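Local coordinates for acetyltransferase (Agrobacterium tumefaciens str., PDB 2DXQ) that probably transfers an acetyl group from acetyl-coenzyme A to an acceptor that the structure alone does not show, at the interface of chains A and B. Coordinates in Å, arbitrary orientation; residue numbers count along the deposited sequence, not the author numbering. Chains: chain A/B, Acetyltransferase.

The interface of chains A and B. Residues chain A 118, 120, 133-134, 138-140; chain B 144-147.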
# COMPACT_ATOMS: atom_id res chain seq x y z
N VAL A 118 -6.13 4.13 7.18
CA VAL A 118 -6.17 3.98 5.73
C VAL A 118 -5.27 5.07 5.15
O VAL A 118 -5.41 6.22 5.52
CB VAL A 118 -7.61 4.11 5.18
CG1 VAL A 118 -7.62 3.90 3.66
CG2 VAL A 118 -8.52 3.08 5.84
N LEU A 120 -3.15 6.94 1.64
CA LEU A 120 -3.24 7.18 0.22
C LEU A 120 -2.13 8.14 -0.16
O LEU A 120 -1.87 9.08 0.57
CB LEU A 120 -4.61 7.77 -0.13
CG LEU A 120 -4.83 8.09 -1.61
CD1 LEU A 120 -6.27 7.79 -2.03
CD2 LEU A 120 -4.46 9.54 -1.90
N TYR A 133 -9.58 14.65 -1.68
CA TYR A 133 -9.26 13.64 -0.68
C TYR A 133 -9.64 14.07 0.73
O TYR A 133 -10.10 13.25 1.53
CB TYR A 133 -7.81 13.17 -0.78
CG TYR A 133 -7.57 12.31 -2.01
CD1 TYR A 133 -8.32 11.14 -2.22
CD2 TYR A 133 -6.64 12.68 -2.98
CE1 TYR A 133 -8.13 10.36 -3.36
CE2 TYR A 133 -6.43 11.89 -4.13
CZ TYR A 133 -7.18 10.73 -4.30
OH TYR A 133 -7.00 9.95 -5.43
N GLU A 134 -9.45 15.35 1.04
CA GLU A 134 -9.87 15.86 2.35
C GLU A 134 -11.38 15.72 2.53
O GLU A 134 -11.85 15.37 3.60
CB GLU A 134 -9.41 17.30 2.54
CG GLU A 134 -7.87 17.39 2.68
CD GLU A 134 -7.33 18.80 2.67
OE1 GLU A 134 -8.05 19.73 2.23
OE2 GLU A 134 -6.16 18.98 3.08
N PHE A 138 -9.89 12.07 4.50
CA PHE A 138 -8.42 12.01 4.66
C PHE A 138 -7.86 13.30 5.24
O PHE A 138 -8.37 14.40 4.97
CB PHE A 138 -7.72 11.76 3.33
CG PHE A 138 -7.80 10.34 2.83
CD1 PHE A 138 -7.04 9.33 3.44
CD2 PHE A 138 -8.61 10.02 1.75
CE1 PHE A 138 -7.08 8.00 2.97
CE2 PHE A 138 -8.65 8.68 1.27
CZ PHE A 138 -7.90 7.69 1.88
N VAL A 139 -6.79 13.18 6.02
CA VAL A 139 -6.04 14.33 6.48
C VAL A 139 -4.65 14.29 5.84
O VAL A 139 -4.05 13.21 5.72
CB VAL A 139 -5.90 14.32 8.02
CG1 VAL A 139 -5.18 15.56 8.51
CG2 VAL A 139 -7.27 14.21 8.67
N GLN A 140 -4.16 15.44 5.39
CA GLN A 140 -2.83 15.50 4.79
C GLN A 140 -1.79 15.65 5.92
O GLN A 140 -1.25 16.75 6.17
CB GLN A 140 -2.75 16.63 3.75
CG GLN A 140 -1.64 16.46 2.71
CD GLN A 140 -0.26 16.73 3.27
OE1 GLN A 140 0.09 17.89 3.55
NE2 GLN A 140 0.53 15.67 3.46
N GLY B 144 1.00 12.75 0.92
CA GLY B 144 0.46 11.67 1.76
C GLY B 144 -0.81 12.06 2.50
O GLY B 144 -0.91 13.18 3.01
N PHE B 145 -1.77 11.13 2.53
CA PHE B 145 -3.04 11.32 3.25
C PHE B 145 -3.31 10.12 4.14
O PHE B 145 -2.94 9.00 3.80
CB PHE B 145 -4.20 11.48 2.25
CG PHE B 145 -4.16 12.77 1.47
CD1 PHE B 145 -4.88 13.89 1.92
CD2 PHE B 145 -3.44 12.87 0.30
CE1 PHE B 145 -4.85 15.09 1.20
CE2 PHE B 145 -3.40 14.06 -0.43
CZ PHE B 145 -4.10 15.18 0.02
N GLN B 146 -3.98 10.35 5.26
CA GLN B 146 -4.31 9.25 6.14
C GLN B 146 -5.58 9.54 6.89
O GLN B 146 -5.89 10.69 7.15
CB GLN B 146 -3.15 9.02 7.13
CG GLN B 146 -3.32 7.83 8.06
CD GLN B 146 -2.02 7.46 8.73
OE1 GLN B 146 -1.04 7.08 8.06
NE2 GLN B 146 -1.99 7.56 10.04
N ILE B 147 -6.32 8.49 7.21
CA ILE B 147 -7.46 8.60 8.12
C ILE B 147 -7.33 7.45 9.11
O ILE B 147 -6.91 6.36 8.75
CB ILE B 147 -8.82 8.60 7.36
CG1 ILE B 147 -10.00 8.83 8.33
CG2 ILE B 147 -9.01 7.33 6.54
CD1 ILE B 147 -11.35 9.00 7.58
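B:Phe145 pushes its ring into chain A between A:Gln140 and A:Tyr133, while its backbone is stitched to A:Leu120. On one face of the ring lies the CG methylene of A:Gln140, offset toward the rim; on the opposite face CB of A:Tyr133 sits over the centre, 4.0 Å above the plane. A:Phe138 closes in at the base, its CB 3.7 Å from CB of B:Phe145, with the two side chains crossing at about a right angle. CG of B:Phe145 is anti to the carbonyl carbon (chi1 -69°), which carries the ring off the strand toward helix 127-135 of chain A. Within chain A, CD2 of A:Leu120 covers one face of the tyrosine ring, over its centre.

A:Gln140 does two jobs. Its CG is anti to the backbone N (chi1 -158°), which lays CG beside CB against the phenylalanine ring; the bend at chi2 (-74°) then turns the amide back, and NE2 donates to the carbonyl O of B:Gly144 at 2.9 Å. The bond lies in the carbonyl plane on a lone pair, and nearly in the glutamine's own amide plane.

Strand 143-148 of chain B runs antiparallel between strands 117-122 and 139-141 of chain A. On one flank A:Val118 N reaches B:Ile147 O at 2.8 Å and A:Leu120 O takes B:Phe145 N; on the other, A:Val139 N donates to B:Gln146 O at 2.9 Å and A:Val139 O accepts from B:Gln146 N. The inserted strand is thus gripped from both sides.

Packing is sparser away from the phenylalanine. The side chain of B:Gln146 heads away from that cluster, and its CG lies 3.7 Å from A:Val118 O. CG2 of B:Ile147 meets A:Val118 CB at 3.8 Å.

Repeated by the two-fold, this C-terminal strand exchange joins the sheets of the two copies and probably stabilises a dimer of the acetyltransferase.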